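Local coordinates for protein second substrate binding domain of putative amino acid ABC transporter (Streptococcus pneumoniae, PDB 4OEN) that probably binds an amino acid outside the cell and delivers it to an ABC transporter, as the transporter's second substrate-binding domain, at residues I7-S12 with I66-S71; D81-Y86 with E199-G204; K110-K115 with Y131-K136. All coordinates share one frame; numbering follows the deposited sequence. Where two conformers were deposited one is given.

Contact 1 of 3, residues I7-S12 with I66-S71. With ACT (acetate ion), chain H.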
ATOM      1  N   ILE A   7      -6.285  18.360  -2.819  1.00 14.76           N
ATOM      2  CA  ILE A   7      -5.947  16.944  -2.881  1.00 14.55           C
ATOM      3  C   ILE A   7      -6.656  16.209  -1.767  1.00 16.95           C
ATOM      4  O   ILE A   7      -6.443  16.496  -0.603  1.00 17.30           O
ATOM      5  CB  ILE A   7      -4.428  16.684  -2.744  1.00 15.42           C
ATOM      6  CG1 ILE A   7      -3.641  17.551  -3.732  1.00 17.17           C
ATOM      7  CG2 ILE A   7      -4.126  15.191  -2.937  1.00 16.13           C
ATOM      8  CD1 ILE A   7      -3.996  17.295  -5.185  1.00 18.39           C
ATOM      9  N   ALA A   8      -7.508  15.264  -2.132  1.00 14.88           N
ATOM     10  CA  ALA A   8      -8.286  14.542  -1.142  1.00 15.16           C
ATOM     11  C   ALA A   8      -7.688  13.168  -0.882  1.00 15.72           C
ATOM     12  O   ALA A   8      -7.149  12.530  -1.792  1.00 16.20           O
ATOM     13  CB  ALA A   8      -9.730  14.428  -1.606  1.00 12.54           C
ATOM     14  N   SER A   9      -7.785  12.713   0.365  1.00 12.37           N
ATOM     15  CA  SER A   9      -7.180  11.453   0.743  1.00 14.59           C
ATOM     16  C   SER A   9      -8.006  10.710   1.787  1.00 16.78           C
ATOM     17  O   SER A   9      -9.058  11.179   2.237  1.00 15.40           O
ATOM     18  CB  SER A   9      -5.755  11.709   1.266  1.00 13.37           C
ATOM     19  OG  SER A   9      -5.062  10.495   1.463  1.00 15.40           O
ATOM     20  N   ASP A  10      -7.537   9.516   2.137  1.00 14.47           N
ATOM     21  CA  ASP A  10      -8.114   8.750   3.232  1.00 15.56           C
ATOM     22  C   ASP A  10      -7.619   9.289   4.569  1.00 15.06           C
ATOM     23  O   ASP A  10      -6.761  10.170   4.624  1.00 15.73           O
ATOM     24  CB  ASP A  10      -7.742   7.273   3.053  1.00 15.45           C
ATOM     25  CG  ASP A  10      -8.649   6.322   3.803  1.00 21.34           C
ATOM     26  OD1 ASP A  10      -9.662   6.741   4.408  1.00 28.85           O
ATOM     27  OD2 ASP A  10      -8.362   5.114   3.743  1.00 28.72           O
ATOM     28  N   SER A  11      -8.160   8.760   5.653  1.00 17.79           N
ATOM     29  CA  SER A  11      -7.753   9.189   6.977  1.00 19.85           C
ATOM     30  C   SER A  11      -7.003   8.090   7.731  1.00 22.98           C
ATOM     31  O   SER A  11      -6.271   8.372   8.680  1.00 28.03           O
ATOM     32  CB  SER A  11      -8.979   9.646   7.776  1.00 17.79           C
ATOM     33  OG  SER A  11      -9.911   8.592   7.924  1.00 24.69           O
ATOM     34  N   SER A  12      -7.171   6.842   7.305  1.00 20.20           N
ATOM     35  CA  SER A  12      -6.609   5.723   8.049  1.00 16.44           C
ATOM     36  C   SER A  12      -6.244   4.565   7.126  1.00 21.23           C
ATOM     37  O   SER A  12      -6.989   3.595   6.988  1.00 24.62           O
ATOM     38  CB  SER A  12      -7.588   5.251   9.124  1.00 28.13           C
ATOM     39  OG  SER A  12      -7.033   4.187   9.877  1.00 35.05           O
ATOM     40  N   ILE A  66      -6.760  12.829  -6.085  1.00 12.62           N
ATOM     41  CA  ILE A  66      -6.800  11.914  -4.949  1.00 14.70           C
ATOM     42  C   ILE A  66      -5.504  11.121  -4.838  1.00 13.18           C
ATOM     43  O   ILE A  66      -4.954  10.657  -5.836  1.00 17.06           O
ATOM     44  CB  ILE A  66      -8.014  10.955  -5.038  1.00 15.73           C
ATOM     45  CG1 ILE A  66      -7.990   9.948  -3.886  1.00 15.72           C
ATOM     46  CG2 ILE A  66      -8.072  10.236  -6.386  1.00 14.80           C
ATOM     47  CD1 ILE A  66      -9.237   9.063  -3.822  1.00 19.53           C
ATOM     48  N   ILE A  67      -4.989  11.025  -3.615  1.00 12.84           N
ATOM     49  CA  ILE A  67      -3.849  10.152  -3.345  1.00 12.30           C
ATOM     50  C   ILE A  67      -4.184   9.457  -2.036  1.00 13.79           C
ATOM     51  O   ILE A  67      -4.502  10.112  -1.045  1.00 16.81           O
ATOM     52  CB  ILE A  67      -2.496  10.932  -3.298  1.00 14.21           C
ATOM     53  CG1 ILE A  67      -1.323   9.950  -3.395  1.00 14.48           C
ATOM     54  CG2 ILE A  67      -2.401  11.900  -2.085  1.00 15.81           C
ATOM     55  CD1 ILE A  67       0.066  10.648  -3.434  1.00 15.84           C
ATOM     56  N   ALA A  68      -4.194   8.128  -2.052  1.00 14.89           N
ATOM     57  CA  ALA A  68      -4.664   7.367  -0.891  1.00 19.22           C
ATOM     58  C   ALA A  68      -4.364   5.888  -1.041  1.00 17.73           C
ATOM     59  O   ALA A  68      -5.260   5.059  -0.891  1.00 20.70           O
ATOM     60  CB  ALA A  68      -6.187   7.577  -0.680  1.00 17.33           C
ATOM     61  N   GLY A  69      -3.112   5.550  -1.357  1.00 13.59           N
ATOM     62  CA  GLY A  69      -2.751   4.166  -1.618  1.00 16.69           C
ATOM     63  C   GLY A  69      -3.693   3.530  -2.622  1.00 15.58           C
ATOM     64  O   GLY A  69      -4.066   2.361  -2.492  1.00 17.57           O
ATOM     65  N   MET A  70      -4.062   4.315  -3.630  1.00 14.14           N
ATOM     66  CA  MET A  70      -5.133   3.958  -4.562  1.00 12.43           C
ATOM     67  C   MET A  70      -4.672   3.012  -5.653  1.00 17.31           C
ATOM     68  O   MET A  70      -3.751   3.326  -6.411  1.00 16.26           O
ATOM     69  CB  MET A  70      -5.699   5.226  -5.189  1.00 14.62           C
ATOM     70  CG  MET A  70      -6.816   4.978  -6.183  1.00 17.40           C
ATOM     71  SD  MET A  70      -7.517   6.569  -6.696  1.00 19.93           S
ATOM     72  CE  MET A  70      -8.837   6.027  -7.780  1.00 20.72           C
ATOM     73  N   SER A  71      -5.327   1.860  -5.741  1.00 15.05           N
ATOM     74  CA  SER A  71      -4.969   0.841  -6.710  1.00 16.46           C
ATOM     75  C   SER A  71      -5.419   1.243  -8.105  1.00 14.57           C
ATOM     76  O   SER A  71      -6.557   1.689  -8.296  1.00 16.72           O
ATOM     77  CB  SER A  71      -5.609  -0.504  -6.343  1.00 21.72           C
ATOM     78  OG  SER A  71      -5.166  -0.957  -5.082  1.00 27.19           O
TER
HETATM   79  C   ACT H 506      -7.878   0.281  -2.866  1.00 19.97           C
HETATM   80  O   ACT H 506      -9.114   0.112  -2.753  1.00 39.74           O
HETATM   81  OXT ACT H 506      -7.527   1.188  -3.642  1.00 19.89           O
HETATM   82  CH3 ACT H 506      -6.887  -0.559  -2.119  1.00 38.88           C

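Contact 2 of 3, residues D81-Y86 with E199-G204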
ATOM      1  N   ASP A  81      -8.133   9.457 -14.449  1.00 19.13           N
ATOM      2  CA  ASP A  81      -6.844   9.385 -15.126  1.00 15.23           C
ATOM      3  C   ASP A  81      -5.767   9.243 -14.059  1.00 15.97           C
ATOM      4  O   ASP A  81      -5.718  10.021 -13.113  1.00 16.63           O
ATOM      5  CB  ASP A  81      -6.581  10.634 -15.976  1.00 20.15           C
ATOM      6  CG  ASP A  81      -7.477  10.723 -17.209  1.00 27.23           C
ATOM      7  OD1 ASP A  81      -7.970   9.683 -17.696  1.00 26.19           O
ATOM      8  OD2 ASP A  81      -7.677  11.856 -17.699  1.00 25.36           O
ATOM      9  N   PHE A  82      -4.912   8.244 -14.219  1.00 18.41           N
ATOM     10  CA  PHE A  82      -3.897   7.946 -13.227  1.00 15.90           C
ATOM     11  C   PHE A  82      -2.544   8.509 -13.610  1.00 14.37           C
ATOM     12  O   PHE A  82      -2.215   8.614 -14.799  1.00 16.98           O
ATOM     13  CB  PHE A  82      -3.781   6.436 -13.033  1.00 15.43           C
ATOM     14  CG  PHE A  82      -4.912   5.825 -12.249  1.00 14.52           C
ATOM     15  CD1 PHE A  82      -4.940   5.907 -10.863  1.00 15.41           C
ATOM     16  CD2 PHE A  82      -5.911   5.105 -12.897  1.00 18.19           C
ATOM     17  CE1 PHE A  82      -5.969   5.317 -10.129  1.00 17.49           C
ATOM     18  CE2 PHE A  82      -6.934   4.517 -12.174  1.00 18.74           C
ATOM     19  CZ  PHE A  82      -6.961   4.616 -10.787  1.00 17.24           C
ATOM     20  N   SER A  83      -1.761   8.841 -12.594  1.00 13.87           N
ATOM     21  CA  SER A  83      -0.337   9.096 -12.750  1.00 15.16           C
ATOM     22  C   SER A  83       0.427   7.808 -13.017  1.00 15.05           C
ATOM     23  O   SER A  83      -0.121   6.707 -12.969  1.00 17.34           O
ATOM     24  CB  SER A  83       0.238   9.732 -11.492  1.00 13.89           C
ATOM     25  OG  SER A  83       0.340   8.767 -10.449  1.00 14.55           O
ATOM     26  N   GLU A  84       1.717   7.948 -13.262  1.00 15.76           N
ATOM     27  CA  GLU A  84       2.630   6.819 -13.221  0.50 18.59           C
ATOM     28  C   GLU A  84       2.550   6.189 -11.844  1.00 19.19           C
ATOM     29  O   GLU A  84       2.287   6.884 -10.864  1.00 16.66           O
ATOM     30  CB  GLU A  84       4.066   7.268 -13.514  0.50 19.00           C
ATOM     31  CG  GLU A  84       4.270   7.816 -14.904  0.50 21.36           C
ATOM     32  CD  GLU A  84       4.454   6.720 -15.932  0.50 22.65           C
ATOM     33  OE1 GLU A  84       4.569   5.543 -15.530  0.50 28.66           O
ATOM     34  OE2 GLU A  84       4.491   7.034 -17.140  0.50 33.76           O
ATOM     35  N   SER A  85       2.779   4.885 -11.766  1.00 16.12           N
ATOM     36  CA  SER A  85       2.802   4.201 -10.486  1.00 13.79           C
ATOM     37  C   SER A  85       3.930   4.714  -9.611  1.00 13.68           C
ATOM     38  O   SER A  85       5.063   4.860 -10.084  1.00 18.69           O
ATOM     39  CB  SER A  85       2.960   2.692 -10.687  1.00 19.42           C
ATOM     40  OG  SER A  85       2.995   2.026  -9.430  1.00 19.50           O
ATOM     41  N   TYR A  86       3.646   4.955  -8.332  1.00 13.08           N
ATOM     42  CA  TYR A  86       4.714   5.287  -7.399  1.00 13.74           C
ATOM     43  C   TYR A  86       5.004   4.141  -6.439  1.00 15.73           C
ATOM     44  O   TYR A  86       5.898   4.245  -5.602  1.00 15.81           O
ATOM     45  CB  TYR A  86       4.399   6.565  -6.607  1.00 13.33           C
ATOM     46  CG  TYR A  86       3.180   6.535  -5.712  1.00 12.83           C
ATOM     47  CD1 TYR A  86       3.252   6.057  -4.407  1.00 13.24           C
ATOM     48  CD2 TYR A  86       1.967   7.023  -6.157  1.00 12.69           C
ATOM     49  CE1 TYR A  86       2.121   6.044  -3.589  1.00 12.77           C
ATOM     50  CE2 TYR A  86       0.829   7.014  -5.338  1.00 15.27           C
ATOM     51  CZ  TYR A  86       0.925   6.529  -4.055  1.00 15.98           C
ATOM     52  OH  TYR A  86      -0.187   6.512  -3.231  1.00 17.85           O
ATOM     53  N   GLU A 199       0.600  15.686 -15.324  1.00 19.02           N
ATOM     54  CA  GLU A 199       1.898  15.980 -15.930  1.00 22.68           C
ATOM     55  C   GLU A 199       2.934  16.368 -14.873  1.00 22.55           C
ATOM     56  O   GLU A 199       4.044  15.842 -14.851  1.00 22.51           O
ATOM     57  CB  GLU A 199       1.771  17.099 -16.968  1.00 27.56           C
ATOM     58  CG  GLU A 199       0.939  16.749 -18.192  1.00 40.87           C
ATOM     59  CD  GLU A 199       0.826  17.901 -19.192  1.00 54.95           C
ATOM     60  OE1 GLU A 199       1.698  18.800 -19.189  1.00 56.54           O
ATOM     61  OE2 GLU A 199      -0.145  17.908 -19.978  1.00 60.88           O
ATOM     62  N   MET A 200       2.557  17.281 -13.985  1.00 21.01           N
ATOM     63  CA  MET A 200       3.468  17.720 -12.929  1.00 20.75           C
ATOM     64  C   MET A 200       3.722  16.632 -11.892  1.00 23.02           C
ATOM     65  O   MET A 200       4.830  16.530 -11.349  1.00 16.89           O
ATOM     66  CB  MET A 200       2.926  18.978 -12.254  1.00 22.32           C
ATOM     67  CG  MET A 200       2.987  20.190 -13.169  1.00 25.25           C
ATOM     68  SD  MET A 200       2.558  21.725 -12.353  1.00 28.73           S
ATOM     69  CE  MET A 200       0.837  21.421 -11.937  1.00 22.21           C
ATOM     70  N   PHE A 201       2.713  15.815 -11.599  1.00 18.79           N
ATOM     71  CA  PHE A 201       2.945  14.740 -10.647  1.00 19.40           C
ATOM     72  C   PHE A 201       3.997  13.795 -11.197  1.00 16.29           C
ATOM     73  O   PHE A 201       4.935  13.416 -10.493  1.00 17.44           O
ATOM     74  CB  PHE A 201       1.661  13.967 -10.327  1.00 15.83           C
ATOM     75  CG  PHE A 201       1.853  12.882  -9.289  1.00 13.87           C
ATOM     76  CD1 PHE A 201       1.553  13.119  -7.949  1.00 17.40           C
ATOM     77  CD2 PHE A 201       2.356  11.644  -9.643  1.00 13.83           C
ATOM     78  CE1 PHE A 201       1.741  12.123  -6.992  1.00 15.51           C
ATOM     79  CE2 PHE A 201       2.550  10.644  -8.701  1.00 18.26           C
ATOM     80  CZ  PHE A 201       2.238  10.887  -7.364  1.00 16.81           C
ATOM     81  N   ASN A 202       3.845  13.408 -12.457  1.00 15.88           N
ATOM     82  CA  ASN A 202       4.780  12.473 -13.062  1.00 18.92           C
ATOM     83  C   ASN A 202       6.183  13.063 -13.147  1.00 19.31           C
ATOM     84  O   ASN A 202       7.158  12.356 -12.936  1.00 19.97           O
ATOM     85  CB  ASN A 202       4.306  12.058 -14.449  1.00 19.38           C
ATOM     86  CG  ASN A 202       3.080  11.161 -14.401  1.00 16.18           C
ATOM     87  OD1 ASN A 202       2.766  10.578 -13.365  1.00 17.65           O
ATOM     88  ND2 ASN A 202       2.399  11.036 -15.528  1.00 19.24           N
ATOM     89  N   ASN A 203       6.285  14.348 -13.477  1.00 17.63           N
ATOM     90  CA  ASN A 203       7.595  14.994 -13.542  1.00 18.82           C
ATOM     91  C   ASN A 203       8.222  15.117 -12.160  1.00 18.69           C
ATOM     92  O   ASN A 203       9.428  14.911 -11.995  1.00 19.59           O
ATOM     93  CB  ASN A 203       7.484  16.372 -14.189  1.00 21.94           C
ATOM     94  CG  ASN A 203       7.219  16.287 -15.671  1.00 27.55           C
ATOM     95  OD1 ASN A 203       7.453  15.248 -16.290  1.00 33.66           O
ATOM     96  ND2 ASN A 203       6.741  17.372 -16.253  1.00 29.01           N
ATOM     97  N   GLY A 204       7.403  15.473 -11.173  1.00 17.03           N
ATOM     98  CA  GLY A 204       7.863  15.586  -9.800  1.00 16.42           C
ATOM     99  C   GLY A 204       8.343  14.239  -9.286  1.00 15.52           C
ATOM    100  O   GLY A 204       9.389  14.143  -8.652  1.00 18.11           O
TER
HETATM  101  O   HOH W   1       0.096   9.261 -16.194  1.00 20.59           O

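Contact 3 of 3, residues K110-K115 with Y131-K136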
ATOM      1  N   LYS A 110       2.908 -27.392   6.184  1.00 15.17           N
ATOM      2  CA  LYS A 110       2.757 -26.314   7.153  1.00 15.83           C
ATOM      3  C   LYS A 110       1.401 -25.629   7.002  1.00 14.96           C
ATOM      4  O   LYS A 110       0.662 -25.872   6.044  1.00 16.89           O
ATOM      5  CB  LYS A 110       3.860 -25.261   6.974  1.00 19.61           C
ATOM      6  CG  LYS A 110       5.268 -25.780   6.980  1.00 26.81           C
ATOM      7  CD  LYS A 110       5.651 -26.298   8.331  1.00 24.41           C
ATOM      8  CE  LYS A 110       7.138 -26.663   8.387  1.00 23.28           C
ATOM      9  NZ  LYS A 110       7.408 -27.374   9.663  1.00 29.63           N
ATOM     10  N   THR A 111       1.089 -24.738   7.930  1.00 14.58           N
ATOM     11  CA  THR A 111      -0.177 -24.020   7.876  1.00 16.67           C
ATOM     12  C   THR A 111       0.080 -22.527   7.757  1.00 17.22           C
ATOM     13  O   THR A 111       0.819 -21.955   8.557  1.00 17.49           O
ATOM     14  CB  THR A 111      -1.037 -24.290   9.109  1.00 19.42           C
ATOM     15  OG1 THR A 111      -1.381 -25.679   9.160  1.00 17.21           O
ATOM     16  CG2 THR A 111      -2.307 -23.462   9.051  1.00 18.63           C
ATOM     17  N   VAL A 112      -0.526 -21.912   6.748  1.00 15.43           N
ATOM     18  CA  VAL A 112      -0.354 -20.485   6.489  1.00 11.69           C
ATOM     19  C   VAL A 112      -1.650 -19.738   6.787  1.00 14.50           C
ATOM     20  O   VAL A 112      -2.693 -20.130   6.293  1.00 14.38           O
ATOM     21  CB  VAL A 112       0.051 -20.214   5.029  1.00 11.76           C
ATOM     22  CG1 VAL A 112       0.280 -18.714   4.834  1.00 13.17           C
ATOM     23  CG2 VAL A 112       1.319 -21.001   4.660  1.00 14.21           C
ATOM     24  N   GLY A 113      -1.575 -18.678   7.596  1.00 13.84           N
ATOM     25  CA  GLY A 113      -2.714 -17.809   7.854  1.00 13.53           C
ATOM     26  C   GLY A 113      -2.925 -16.746   6.787  1.00 13.65           C
ATOM     27  O   GLY A 113      -1.972 -16.273   6.156  1.00 13.06           O
ATOM     28  N   VAL A 114      -4.184 -16.363   6.585  1.00 12.46           N
ATOM     29  CA  VAL A 114      -4.500 -15.322   5.620  1.00 11.38           C
ATOM     30  C   VAL A 114      -5.829 -14.666   5.987  1.00 12.88           C
ATOM     31  O   VAL A 114      -6.665 -15.287   6.647  1.00 13.82           O
ATOM     32  CB  VAL A 114      -4.544 -15.883   4.183  1.00 12.38           C
ATOM     33  CG1 VAL A 114      -5.813 -16.687   3.924  1.00 17.84           C
ATOM     34  CG2 VAL A 114      -4.367 -14.768   3.148  1.00 13.40           C
ATOM     35  N   LYS A 115      -5.995 -13.405   5.600  1.00 11.54           N
ATOM     36  CA  LYS A 115      -7.262 -12.712   5.871  1.00 14.96           C
ATOM     37  C   LYS A 115      -8.256 -12.993   4.756  1.00 13.62           C
ATOM     38  O   LYS A 115      -7.912 -12.960   3.566  1.00 14.89           O
ATOM     39  CB  LYS A 115      -7.041 -11.207   6.022  1.00 17.59           C
ATOM     40  CG  LYS A 115      -6.245 -10.857   7.265  1.00 19.41           C
ATOM     41  CD  LYS A 115      -5.564  -9.492   7.146  1.00 26.08           C
ATOM     42  CE  LYS A 115      -6.532  -8.362   6.928  1.00 30.63           C
ATOM     43  NZ  LYS A 115      -5.806  -7.051   6.853  1.00 23.05           N
ATOM     44  N   TYR A 131       2.229 -26.152  -3.668  1.00 18.95           N
ATOM     45  CA  TYR A 131       3.165 -26.192  -2.545  1.00 19.89           C
ATOM     46  C   TYR A 131       2.750 -27.069  -1.369  1.00 24.71           C
ATOM     47  O   TYR A 131       3.597 -27.465  -0.571  1.00 22.51           O
ATOM     48  CB  TYR A 131       3.444 -24.767  -2.063  1.00 14.67           C
ATOM     49  CG  TYR A 131       4.130 -23.946  -3.126  1.00 17.89           C
ATOM     50  CD1 TYR A 131       5.399 -24.299  -3.592  1.00 19.76           C
ATOM     51  CD2 TYR A 131       3.519 -22.827  -3.668  1.00 20.32           C
ATOM     52  CE1 TYR A 131       6.024 -23.553  -4.566  1.00 21.82           C
ATOM     53  CE2 TYR A 131       4.141 -22.076  -4.640  1.00 24.33           C
ATOM     54  CZ  TYR A 131       5.395 -22.440  -5.081  1.00 20.10           C
ATOM     55  OH  TYR A 131       6.005 -21.676  -6.053  1.00 28.62           O
ATOM     56  N   GLY A 132       1.464 -27.387  -1.261  1.00 19.24           N
ATOM     57  CA  GLY A 132       1.015 -28.388  -0.305  1.00 18.73           C
ATOM     58  C   GLY A 132       0.893 -27.938   1.143  1.00 16.47           C
ATOM     59  O   GLY A 132       1.016 -28.762   2.061  1.00 16.91           O
ATOM     60  N   TYR A 133       0.664 -26.643   1.354  1.00 17.47           N
ATOM     61  CA  TYR A 133       0.408 -26.114   2.688  1.00 15.59           C
ATOM     62  C   TYR A 133      -1.077 -26.163   2.987  1.00 16.38           C
ATOM     63  O   TYR A 133      -1.896 -26.319   2.079  1.00 19.83           O
ATOM     64  CB  TYR A 133       0.926 -24.671   2.838  1.00 17.03           C
ATOM     65  CG  TYR A 133       0.579 -23.771   1.671  1.00 14.03           C
ATOM     66  CD1 TYR A 133      -0.719 -23.282   1.494  1.00 14.62           C
ATOM     67  CD2 TYR A 133       1.542 -23.430   0.735  1.00 14.71           C
ATOM     68  CE1 TYR A 133      -1.032 -22.481   0.420  1.00 15.54           C
ATOM     69  CE2 TYR A 133       1.238 -22.621  -0.347  1.00 15.47           C
ATOM     70  CZ  TYR A 133      -0.052 -22.151  -0.499  1.00 15.96           C
ATOM     71  OH  TYR A 133      -0.346 -21.356  -1.581  1.00 14.38           O
ATOM     72  N   LYS A 134      -1.408 -26.073   4.267  1.00 16.90           N
ATOM     73  CA  LYS A 134      -2.783 -25.816   4.696  1.00 13.37           C
ATOM     74  C   LYS A 134      -2.985 -24.315   4.839  1.00 17.05           C
ATOM     75  O   LYS A 134      -2.033 -23.567   5.063  1.00 19.37           O
ATOM     76  CB  LYS A 134      -3.073 -26.512   6.024  1.00 17.21           C
ATOM     77  CG  LYS A 134      -2.986 -28.029   5.983  1.00 22.52           C
ATOM     78  CD  LYS A 134      -3.139 -28.609   7.383  1.00 31.72           C
ATOM     79  CE  LYS A 134      -3.245 -30.130   7.355  1.00 42.69           C
ATOM     80  NZ  LYS A 134      -2.111 -30.754   6.622  1.00 48.18           N
ATOM     81  N   ILE A 135      -4.228 -23.874   4.699  1.00 14.67           N
ATOM     82  CA  ILE A 135      -4.562 -22.467   4.863  1.00 15.16           C
ATOM     83  C   ILE A 135      -5.514 -22.333   6.038  1.00 17.80           C
ATOM     84  O   ILE A 135      -6.496 -23.075   6.137  1.00 20.44           O
ATOM     85  CB  ILE A 135      -5.225 -21.882   3.602  1.00 15.22           C
ATOM     86  CG1 ILE A 135      -4.282 -21.958   2.411  1.00 16.59           C
ATOM     87  CG2 ILE A 135      -5.665 -20.430   3.843  1.00 16.70           C
ATOM     88  CD1 ILE A 135      -4.940 -21.505   1.096  1.00 17.17           C
ATOM     89  N   LYS A 136      -5.206 -21.415   6.943  1.00 13.30           N
ATOM     90  CA  LYS A 136      -6.139 -21.044   7.996  1.00 14.82           C
ATOM     91  C   LYS A 136      -6.591 -19.618   7.726  1.00 14.80           C
ATOM     92  O   LYS A 136      -5.785 -18.700   7.589  1.00 14.15           O
ATOM     93  CB  LYS A 136      -5.514 -21.177   9.384  1.00 17.51           C
ATOM     94  CG  LYS A 136      -6.472 -20.808  10.506  1.00 27.03           C
ATOM     95  CD  LYS A 136      -5.923 -21.198  11.865  1.00 34.72           C
ATOM     96  CE  LYS A 136      -6.876 -20.788  12.979  1.00 38.88           C
ATOM     97  NZ  LYS A 136      -8.245 -21.353  12.781  1.00 46.03           N
TER

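Contact 1 of 3, residues I7-S12 with I66-S71
The peptide carbonyl of Ile67 receives the hydroxyl of Ser9 in its own plane, and the carbonyl of Ala8 takes the NH of Ile67 almost head-on. For the first, Ser9 OG donates to Ile67 O at 2.6 Å with a C=O...donor angle of 156°; chi1 of -171° sets OG anti to its backbone N and carries it across to the partner chain. For the second, Ile67 N lies 3.2 Å from Ala8 O, and the same oxygen also meets Ile66 CA at 3.2 Å, the CA-H...O companion of a parallel bridge between Ala8 and Ile66. Away from the polar atoms, Ile7 and Ile67 meet branch to branch, CG2 to CG2 at 3.8 Å. The methyl of Ala68 points at the other segment and stands 3.7 Å from Asp10 N, a buried NH for which the model offers no partner. Further along, Ser71 N makes a nearly straight bond (172°) to OXT of an acetate, 3.1 Å away, and Arg76 holds the same ion. The acetate, probably from the crystallisation liquor, may mimic the carboxylate of an amino-acid ligand, as in relatives. The pair thus carries strand 5-8 and strand 65-66 into two loops at their C-terminal ends. Helix 51-60 packs on the side of Ala8 and Ile66, while Met30 of helix 28-40 and Phe187 of strand 180-190 lie against Ile67.

Contact 2 of 3, residues D81-Y86 with E199-G204
Glu84 and Asn202 mark the closest backbone approach, 6.1 Å between their CA atoms, where the extended chain leaving strand 80-82 passes one turn of the helix containing residues 199-204. A single direct hydrogen bond joins the two segments: Glu84 N donates to Asn202 OD1 at 2.8 Å with an N-H...O angle of 164°. The NH reaches OD1 from outside the amide plane. The other arm of the same amide is used as well, since Asn202 ND2 donates to a water, 3.0 Å away, which in turn donates to Phe82 O. One asparagine therefore serves two backbone groups, one directly and one through water.

Phe201 supplies the apolar half. With CG anti to its backbone N (chi1 -177°), its ring reaches the loop and packs beside Ser83, whose CB is 3.4 Å from Phe201 CD2. With chi1 of 73°, Ser83 OG sits between its backbone N and carbonyl carbon and donates forward to Glu84 O at 2.7 Å, while Phe187 N gives it a further bond, so this buried hydroxyl has two partners. At the tip of the phenyl ring, Tyr86 CD2 approaches the Phe201 edge near its plane, 4.1 Å from CZ.

The helix thus lies against the loop that links strand 80-82 to strand 87-96. Phe201 stacks on Phe187 of strand 180-190 and touches Ile36 of helix 28-40; Tyr86 in turn rests on Leu32 of that helix, so Phe201 and Tyr86 meet where helices 195-210 and 28-40 pack against strand 180-190.

Contact 3 of 3, residues K110-K115 with Y131-K136
Thr111, Val112 and Gly113 pair in parallel with Lys134, Ile135 and Lys136, the two neighbouring strands of a beta-alpha-beta unit in one lobe of the type II periplasmic-binding-protein fold. Four N-H...O bonds alternate between the chains, from Lys134 N to Lys110 O (2.7 Å) at one end to Val114 N to Lys136 O at the other. The axes of the short segments 111-115 and 134-136 differ by 34° in direction, consistent with a twisted parallel pair. On the face of Thr111, its side chain crosses that of Lys134 obliquely, with Thr111 OG1 3.7 Å from Lys134 CB, and the methyl CG2 meets Lys136 CB; both lysine chains then lead away. On the other face, Val114 CG1 reaches Ile135 CG2 at 3.7 Å, and Val112 CG2 comes obliquely toward Tyr133, 4.1 Å from its CB.

Helix 119-126, part of the connection between the strands, packs on this second face: Leu124 touches both Val112 and Val114. Gly132, with phi of 79°, turns the chain out of helix 128-131 just before the second strand begins. Beyond the first strand's other edge, strand 155-159 extends the sheet through bonds to Gly113. The side chain of Tyr133 starts toward the first strand and then leads off, CG lying between its backbone N and carbonyl carbon (chi1 45°), and its OH is hydrogen-bonded to Leu124 O in the connecting helix.

Contacts 1 and 2 adjoin in one lobe, their centres about 15 Å apart; Tyr86 OH lies 3.6 Å from Ile67 CG1, and Met70 CE lies 3.8 Å from Phe82 CE1. Both draw on helix 28-40 and strand 180-190. Contact 3 belongs to the other lobe, its centre about 32 Å from that of contact 1 and about 38 Å from that of contact 2. Along the chain contact 1 is complete first; then comes 81-86, next both halves of contact 3, and finally 199-204. The chain therefore leaves the first lobe, builds the second and returns, and the long strands 87-96 and 180-190 run between them, consistent with a two-lobed protein that binds its ligand in the intervening cleft.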